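Local coordinates for protein prephenate dehydratase:Amino acid-binding ACT (Brucella abortus, PDB 6VH5) that probably catalyses the conversion of prephenate to phenylpyruvate in phenylalanine biosynthesis, and binds phenylalanine through its ACT domain, at residues 54-59 with 71-76; 95-100 with 195-200; 223-228 with 257-262. All coordinates share one frame; numbering follows the deposited sequence.

Interaction 1 of 3, residues 54-59 with 71-76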
# COMPACT_ATOMS: atom_id res chain seq x y z
N PRO A 54 -7.94 2.63 -15.69
CA PRO A 54 -7.87 3.68 -14.67
C PRO A 54 -7.49 3.16 -13.29
O PRO A 54 -6.85 3.90 -12.53
CB PRO A 54 -9.27 4.31 -14.70
CG PRO A 54 -10.15 3.31 -15.37
CD PRO A 54 -9.28 2.53 -16.31
N THR A 55 -7.85 1.93 -12.94
CA THR A 55 -7.55 1.38 -11.63
C THR A 55 -6.94 -0.01 -11.76
O THR A 55 -7.02 -0.65 -12.81
CB THR A 55 -8.79 1.29 -10.73
OG1 THR A 55 -9.68 0.29 -11.24
CG2 THR A 55 -9.49 2.62 -10.62
N PHE A 56 -6.30 -0.46 -10.66
CA PHE A 56 -5.76 -1.82 -10.59
C PHE A 56 -6.85 -2.84 -10.84
O PHE A 56 -6.66 -3.82 -11.58
CB PHE A 56 -5.14 -2.08 -9.22
CG PHE A 56 -3.94 -1.24 -8.90
CD1 PHE A 56 -2.82 -1.25 -9.71
CD2 PHE A 56 -3.91 -0.49 -7.74
CE1 PHE A 56 -1.73 -0.48 -9.41
CE2 PHE A 56 -2.81 0.27 -7.42
CZ PHE A 56 -1.72 0.28 -8.25
N GLU A 57 -8.00 -2.66 -10.18
CA GLU A 57 -9.13 -3.57 -10.35
C GLU A 57 -9.52 -3.68 -11.81
O GLU A 57 -9.72 -4.80 -12.32
CB GLU A 57 -10.30 -3.09 -9.48
CG GLU A 57 -10.02 -3.21 -7.98
CD GLU A 57 -9.15 -2.08 -7.40
OE1 GLU A 57 -8.86 -2.12 -6.18
OE2 GLU A 57 -8.72 -1.17 -8.17
N ASP A 58 -9.58 -2.55 -12.53
CA ASP A 58 -9.88 -2.60 -13.96
C ASP A 58 -8.79 -3.35 -14.71
O ASP A 58 -9.08 -4.06 -15.68
CB ASP A 58 -10.02 -1.18 -14.51
CG ASP A 58 -11.30 -0.49 -14.05
OD1 ASP A 58 -12.34 -1.18 -13.91
OD2 ASP A 58 -11.24 0.74 -13.83
N ALA A 59 -7.53 -3.18 -14.30
CA ALA A 59 -6.46 -3.96 -14.91
C ALA A 59 -6.62 -5.45 -14.63
O ALA A 59 -6.27 -6.28 -15.47
CB ALA A 59 -5.10 -3.46 -14.41
N ALA A 71 -1.61 -8.96 -17.15
CA ALA A 71 -1.68 -7.69 -16.44
C ALA A 71 -0.36 -7.43 -15.73
O ALA A 71 0.23 -8.35 -15.13
CB ALA A 71 -2.83 -7.68 -15.42
N MET A 72 0.09 -6.17 -15.79
CA MET A 72 1.35 -5.75 -15.18
C MET A 72 1.02 -4.89 -13.96
O MET A 72 0.62 -3.73 -14.10
CB MET A 72 2.20 -4.98 -16.19
CG MET A 72 3.55 -4.51 -15.65
SD MET A 72 4.84 -5.78 -15.50
CE MET A 72 5.28 -6.05 -17.21
N ILE A 73 1.23 -5.45 -12.77
CA ILE A 73 0.75 -4.88 -11.52
C ILE A 73 1.94 -4.59 -10.61
O ILE A 73 2.73 -5.50 -10.32
CB ILE A 73 -0.25 -5.80 -10.80
CG1 ILE A 73 -1.43 -6.14 -11.73
CG2 ILE A 73 -0.68 -5.16 -9.48
CD1 ILE A 73 -2.17 -4.94 -12.25
N PRO A 74 2.11 -3.36 -10.13
CA PRO A 74 3.15 -3.09 -9.13
C PRO A 74 2.73 -3.55 -7.75
O PRO A 74 1.57 -3.38 -7.34
CB PRO A 74 3.29 -1.56 -9.18
CG PRO A 74 1.95 -1.08 -9.63
CD PRO A 74 1.43 -2.13 -10.58
N ILE A 75 3.67 -4.16 -7.02
CA ILE A 75 3.38 -4.62 -5.67
C ILE A 75 4.39 -4.14 -4.65
O ILE A 75 4.09 -4.14 -3.44
CB ILE A 75 3.23 -6.15 -5.61
CG1 ILE A 75 4.54 -6.84 -6.00
CG2 ILE A 75 2.09 -6.61 -6.55
CD1 ILE A 75 4.57 -8.30 -5.58
N GLU A 76 5.59 -3.73 -5.05
CA GLU A 76 6.57 -3.18 -4.12
C GLU A 76 7.20 -1.94 -4.74
O GLU A 76 7.50 -1.92 -5.94
CB GLU A 76 7.67 -4.18 -3.78
CG GLU A 76 7.18 -5.38 -3.01
CD GLU A 76 8.21 -6.49 -2.96
OE1 GLU A 76 9.40 -6.20 -3.19
OE2 GLU A 76 7.82 -7.65 -2.75
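The F56 ring and the P74 ring meet at a slant: F56 CE1 lies 3.7 Å from P74 CG and almost as near P74 CD, while F56 CZ touches the same CG from further off. The methyl CG2 of I73 also comes obliquely to the phenyl ring, more loosely, at 4.5 Å from F56 CD1. CG of F56 stands beside the backbone N and anti to the carbonyl carbon (chi1 -65°), which swings the phenyl group out from the first turn of helix 56-64 over the strand. Three residues on, the CB of A59 is aimed at the strand and packs 3.9 Å from I73 CD1. I73 thus serves both helix residues with separate branches, CD1 to A59 and CG2 to F56. A71 completes the row, its CB 3.7 Å from A59 O, an oxygen that is also hydrogen-bonded to S28 OG. Strand 49-53, helix 56-64 and strand 70-77 form a beta-alpha-beta crossover, with strand 26-30 lying between the two parallel strands, in an alpha/beta domain of the type II periplasmic-binding-protein kind. The helix starts at T55, its N-cap residue: T55 OG1 accepts from D58 N at 3.1 Å in a fairly straight bond (164°), and A59 N reaches T55 O at 3.0 Å. A weak bond from T55 OG1 to D58 OD2 adds to the cap. T55 and E57 pack on I127 and H128 of the second subunit. P74 also touches T194, predicted to be essential for activity, and just beyond it I75 and E76 both face R195 in a classic beta bulge.

Interaction 2 of 3, residues 95-100 with 195-200; sequences MHIVGE and RFVVLS
E100 OE1 takes two N-H groups from R195, one from NH2 at 2.7 Å and one from NE at 3.0 Å, in a side-on salt bridge to a single oxygen. The oxygen lies close to the guanidinium plane, yet the carboxylate is turned almost perpendicular to that plane, at 83°. NH2 meets OE1 nearly along its C-O axis; NE comes from the anti side, 30° out of the carboxylate plane. R195 reaches across with its chain extended from CG to NE, and E100, with CG between N and the carbonyl carbon (chi1 68°) and an extended chain beyond, carries its carboxylate to meet it. Further from this end, H96 and S200 form an antiparallel hydrogen-bonded pair, each N to the other's O at 2.8 Å. Between them and the salt bridge, V198 faces two residues: V98 N binds V198 O, and V198 N binds G99 O at 2.7 Å, making a beta bulge in strand 96-104. That strand is the outermost, within this chain, of the five-stranded sheet of the prephenate dehydratase region, and a backbone bond between I97 and L291 ties it to strand 286-295 of the ACT sheet. I97 and L199 run side by side, CG1 to CD2 3.8 Å apart, and I97 CG2 rests 3.9 Å from V197 CB. At the bulge V98 crosses V198 at about a right angle, V98 CG2 lying 4.0 Å from V198 CG1, while the CB of S200 sits against both V98 methyls. Because E100 OE2 is held by R300 NE and S297 N, and R195 NH1 by E76 and D264, the buried ion pair is fixed from several sides, and its guanidinium probably has little freedom to rotate.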
# COMPACT_ATOMS: atom_id res chain seq x y z
N MET A 95 -6.39 -16.01 -10.59
CA MET A 95 -5.29 -15.59 -11.44
C MET A 95 -3.98 -16.05 -10.83
O MET A 95 -3.90 -16.44 -9.66
CB MET A 95 -5.29 -14.09 -11.68
CG MET A 95 -6.38 -13.71 -12.65
SD MET A 95 -6.32 -12.00 -13.12
CE MET A 95 -7.90 -11.43 -12.48
N HIS A 96 -2.96 -16.03 -11.68
CA HIS A 96 -1.67 -16.60 -11.34
C HIS A 96 -0.56 -15.61 -11.69
O HIS A 96 -0.70 -14.78 -12.58
CB HIS A 96 -1.47 -17.91 -12.10
CG HIS A 96 -2.56 -18.91 -11.86
ND1 HIS A 96 -2.41 -20.00 -11.03
CD2 HIS A 96 -3.82 -18.98 -12.35
CE1 HIS A 96 -3.53 -20.70 -11.01
NE2 HIS A 96 -4.40 -20.10 -11.81
N ILE A 97 0.54 -15.73 -10.96
CA ILE A 97 1.74 -14.97 -11.26
C ILE A 97 2.58 -15.79 -12.22
O ILE A 97 2.94 -16.93 -11.92
CB ILE A 97 2.50 -14.66 -9.97
CG1 ILE A 97 1.54 -14.02 -8.96
CG2 ILE A 97 3.68 -13.74 -10.27
CD1 ILE A 97 2.10 -13.87 -7.58
N VAL A 98 2.90 -15.22 -13.38
CA VAL A 98 3.69 -15.89 -14.39
C VAL A 98 4.98 -15.14 -14.70
O VAL A 98 5.65 -15.43 -15.68
CB VAL A 98 2.87 -16.13 -15.68
CG1 VAL A 98 1.74 -17.13 -15.41
CG2 VAL A 98 2.31 -14.83 -16.16
N GLY A 99 5.33 -14.17 -13.86
CA GLY A 99 6.52 -13.38 -14.04
C GLY A 99 6.62 -12.23 -13.06
O GLY A 99 5.63 -11.87 -12.40
N GLU A 100 7.81 -11.66 -12.94
CA GLU A 100 8.05 -10.48 -12.12
C GLU A 100 8.95 -9.54 -12.90
O GLU A 100 9.57 -9.92 -13.89
CB GLU A 100 8.66 -10.85 -10.74
CG GLU A 100 10.09 -11.39 -10.78
CD GLU A 100 10.72 -11.57 -9.37
OE1 GLU A 100 10.06 -11.28 -8.35
OE2 GLU A 100 11.90 -12.00 -9.30
N ARG A 195 8.64 -3.10 -7.95
CA ARG A 195 8.54 -4.51 -8.31
C ARG A 195 7.15 -4.80 -8.85
O ARG A 195 6.14 -4.57 -8.17
CB ARG A 195 8.84 -5.41 -7.12
CG ARG A 195 8.52 -6.88 -7.39
CD ARG A 195 8.93 -7.78 -6.21
NE ARG A 195 8.85 -9.18 -6.59
CZ ARG A 195 8.29 -10.14 -5.87
NH1 ARG A 195 7.76 -9.87 -4.68
NH2 ARG A 195 8.26 -11.37 -6.34
N PHE A 196 7.10 -5.32 -10.07
CA PHE A 196 5.84 -5.76 -10.64
C PHE A 196 5.75 -7.28 -10.60
O PHE A 196 6.76 -7.98 -10.54
CB PHE A 196 5.69 -5.28 -12.08
CG PHE A 196 5.77 -3.80 -12.26
CD1 PHE A 196 7.00 -3.16 -12.36
CD2 PHE A 196 4.62 -3.04 -12.35
CE1 PHE A 196 7.08 -1.80 -12.54
CE2 PHE A 196 4.69 -1.67 -12.52
CZ PHE A 196 5.92 -1.05 -12.62
N VAL A 197 4.51 -7.77 -10.63
CA VAL A 197 4.22 -9.17 -10.92
C VAL A 197 3.34 -9.21 -12.16
O VAL A 197 2.49 -8.34 -12.36
CB VAL A 197 3.52 -9.90 -9.75
CG1 VAL A 197 4.51 -10.17 -8.62
CG2 VAL A 197 2.34 -9.08 -9.27
N VAL A 198 3.58 -10.20 -13.01
CA VAL A 198 2.80 -10.40 -14.23
C VAL A 198 1.70 -11.42 -13.93
O VAL A 198 1.99 -12.54 -13.50
CB VAL A 198 3.72 -10.89 -15.36
CG1 VAL A 198 2.98 -10.91 -16.69
CG2 VAL A 198 4.97 -10.02 -15.42
N LEU A 199 0.45 -11.04 -14.18
CA LEU A 199 -0.69 -11.87 -13.82
C LEU A 199 -1.33 -12.49 -15.06
O LEU A 199 -1.28 -11.92 -16.16
CB LEU A 199 -1.75 -11.08 -13.04
CG LEU A 199 -1.22 -10.43 -11.76
CD1 LEU A 199 -2.37 -9.85 -10.96
CD2 LEU A 199 -0.37 -11.37 -10.91
N SER A 200 -1.94 -13.65 -14.86
CA SER A 200 -2.61 -14.37 -15.94
C SER A 200 -3.84 -15.07 -15.40
O SER A 200 -3.89 -15.48 -14.24
CB SER A 200 -1.67 -15.40 -16.58
OG SER A 200 -2.37 -16.27 -17.45

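Interaction 3 of 3, residues 223-228 with 257-262. With PHE (phenylalanine), chain J; EDO (1,2-ethanediol), chain F.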
# COMPACT_ATOMS: atom_id res chain seq x y z
N VAL A 223 -2.66 -19.66 9.59
CA VAL A 223 -2.41 -20.26 10.89
C VAL A 223 -3.31 -19.62 11.93
O VAL A 223 -3.91 -18.56 11.71
CB VAL A 223 -0.93 -20.14 11.35
CG1 VAL A 223 -0.02 -20.92 10.43
CG2 VAL A 223 -0.51 -18.67 11.45
N ARG A 224 -3.42 -20.29 13.07
CA ARG A 224 -4.05 -19.72 14.25
C ARG A 224 -3.18 -18.60 14.81
O ARG A 224 -1.95 -18.59 14.65
CB ARG A 224 -4.26 -20.82 15.28
CG ARG A 224 -5.40 -21.78 14.93
CD ARG A 224 -5.56 -22.92 15.94
NE ARG A 224 -5.95 -22.54 17.29
CZ ARG A 224 -5.18 -22.73 18.37
NH1 ARG A 224 -3.99 -23.29 18.24
NH2 ARG A 224 -5.62 -22.37 19.57
N ASN A 225 -3.83 -17.62 15.43
CA ASN A 225 -3.14 -16.46 15.99
C ASN A 225 -2.68 -16.74 17.43
O ASN A 225 -3.13 -16.11 18.39
CB ASN A 225 -4.05 -15.23 15.92
CG ASN A 225 -3.33 -13.94 16.29
OD1 ASN A 225 -2.21 -13.69 15.84
ND2 ASN A 225 -3.96 -13.14 17.15
N VAL A 226 -1.80 -17.73 17.58
CA VAL A 226 -1.31 -18.11 18.91
C VAL A 226 0.21 -18.19 18.85
O VAL A 226 0.80 -18.34 17.77
CB VAL A 226 -1.93 -19.45 19.39
CG1 VAL A 226 -3.46 -19.37 19.39
CG2 VAL A 226 -1.38 -20.65 18.61
N PRO A 227 0.88 -18.08 20.00
CA PRO A 227 2.35 -18.07 19.99
C PRO A 227 2.93 -19.29 19.28
O PRO A 227 2.38 -20.40 19.36
CB PRO A 227 2.71 -18.07 21.48
CG PRO A 227 1.55 -17.41 22.14
CD PRO A 227 0.35 -17.88 21.36
N ALA A 228 4.02 -19.07 18.54
CA ALA A 228 4.80 -20.06 17.81
C ALA A 228 4.10 -20.61 16.56
O ALA A 228 4.63 -21.53 15.93
CB ALA A 228 5.24 -21.24 18.70
N ILE A 257 -8.52 -14.07 15.51
CA ILE A 257 -8.52 -15.51 15.73
C ILE A 257 -7.53 -16.21 14.81
O ILE A 257 -6.87 -17.18 15.21
CB ILE A 257 -9.95 -16.06 15.53
CG1 ILE A 257 -10.90 -15.44 16.56
CG2 ILE A 257 -9.95 -17.58 15.61
CD1 ILE A 257 -12.37 -15.59 16.21
N ALA A 258 -7.37 -15.74 13.58
CA ALA A 258 -6.56 -16.41 12.58
C ALA A 258 -5.83 -15.38 11.75
O ALA A 258 -6.21 -14.21 11.69
CB ALA A 258 -7.41 -17.31 11.68
N THR A 259 -4.75 -15.82 11.10
CA THR A 259 -3.91 -14.91 10.33
C THR A 259 -3.57 -15.54 8.99
O THR A 259 -3.24 -16.73 8.92
CB THR A 259 -2.61 -14.57 11.08
OG1 THR A 259 -2.92 -14.33 12.46
CG2 THR A 259 -1.97 -13.31 10.48
N GLN A 260 -3.62 -14.75 7.93
CA GLN A 260 -3.17 -15.21 6.62
C GLN A 260 -1.82 -14.58 6.28
O GLN A 260 -1.55 -13.44 6.64
CB GLN A 260 -4.19 -14.90 5.52
CG GLN A 260 -3.87 -15.60 4.21
CD GLN A 260 -5.03 -15.60 3.24
OE1 GLN A 260 -6.08 -16.18 3.52
NE2 GLN A 260 -4.84 -14.97 2.09
N PHE A 261 -0.99 -15.34 5.58
CA PHE A 261 0.36 -14.92 5.21
C PHE A 261 0.52 -15.02 3.71
O PHE A 261 0.02 -15.96 3.07
CB PHE A 261 1.45 -15.77 5.91
CG PHE A 261 1.68 -15.40 7.35
CD1 PHE A 261 2.64 -14.44 7.70
CD2 PHE A 261 0.91 -15.98 8.36
CE1 PHE A 261 2.84 -14.07 9.02
CE2 PHE A 261 1.10 -15.61 9.69
CZ PHE A 261 2.07 -14.66 10.02
N TYR A 262 1.21 -14.04 3.15
CA TYR A 262 1.59 -14.02 1.74
C TYR A 262 3.10 -14.20 1.68
O TYR A 262 3.82 -13.49 2.38
CB TYR A 262 1.14 -12.70 1.09
CG TYR A 262 1.41 -12.55 -0.39
CD1 TYR A 262 0.38 -12.66 -1.33
CD2 TYR A 262 2.69 -12.24 -0.86
CE1 TYR A 262 0.62 -12.49 -2.69
CE2 TYR A 262 2.95 -12.07 -2.22
CZ TYR A 262 1.91 -12.20 -3.13
OH TYR A 262 2.17 -12.05 -4.47
N PHE J . 0.30 -14.88 16.06
CA PHE J . 0.95 -16.06 15.49
C PHE J . 2.34 -16.30 16.07
O PHE J . 3.08 -17.15 15.56
CB PHE J . 1.05 -15.93 13.97
CG PHE J . 1.51 -14.57 13.49
CD1 PHE J . 0.60 -13.64 13.01
CD2 PHE J . 2.85 -14.23 13.50
CE1 PHE J . 1.02 -12.39 12.57
CE2 PHE J . 3.28 -12.99 13.06
CZ PHE J . 2.36 -12.06 12.59
OXT PHE J . 2.76 -15.66 17.04
C1 EDO F . 6.72 -16.66 15.90
O1 EDO F . 5.70 -17.67 15.75
C2 EDO F . 6.68 -15.98 17.27
O2 EDO F . 5.71 -16.56 18.16
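V223 and T259 form an antiparallel hydrogen-bonded pair in the four-stranded sheet of the ACT domain, with T259 N donating to V223 O at 2.9 Å and V223 N to T259 O, both nearly straight on; N225 N then binds I257 O at 3.1 Å from above its carbonyl plane. N225 is the centre of an inverse gamma turn, which leads the chain off the strand and around the bound phenylalanine. Its CG stands anti to the backbone N (chi1 -171°), placing OD1 to accept from the ligand N at 2.8 Å; Q251 NE2 donates to the same oxygen, and N225 ND2 is held by F256 O. The T259 side chain crosses that of N225 at a slant, its OG1 hydrogen-bonded to Q251 and its CG2 3.6 Å from the ligand CD1. V223 CG2 touches the edge of the F261 ring at CE2, 3.9 Å away, and F261 CZ in turn meets the ligand ring. The second subunit closes the pocket, M244 O and N243 OD1 of that chain also bonding the ligand. Near the ligand carboxylate, a 1,2-ethanediol molecule, probably from the crystallisation liquor, accepts through its O2 from A228 N at 3.0 Å.

In the fold
Interactions 1 and 2 belong to one sheet, their centres 10 Å apart, because strands 70-77 and 193-200 are neighbours: I75 N to R195 O at 2.8 Å and A71 O to L199 N at 2.9 Å are probable hydrogen bonds. Both lie by T194, predicted to be essential for activity, whose side chain is about 4 Å from that of P74 and about 3 Å from that of F196. Interaction 3, in the ACT domain, has its centre 26 Å from that of interaction 2, yet I97 CD1 packs on Y262 OH at 3.6 Å, joining the two domains. A second bound phenylalanine, not the one held in interaction 3, lies about 10 Å from the R195 side chain.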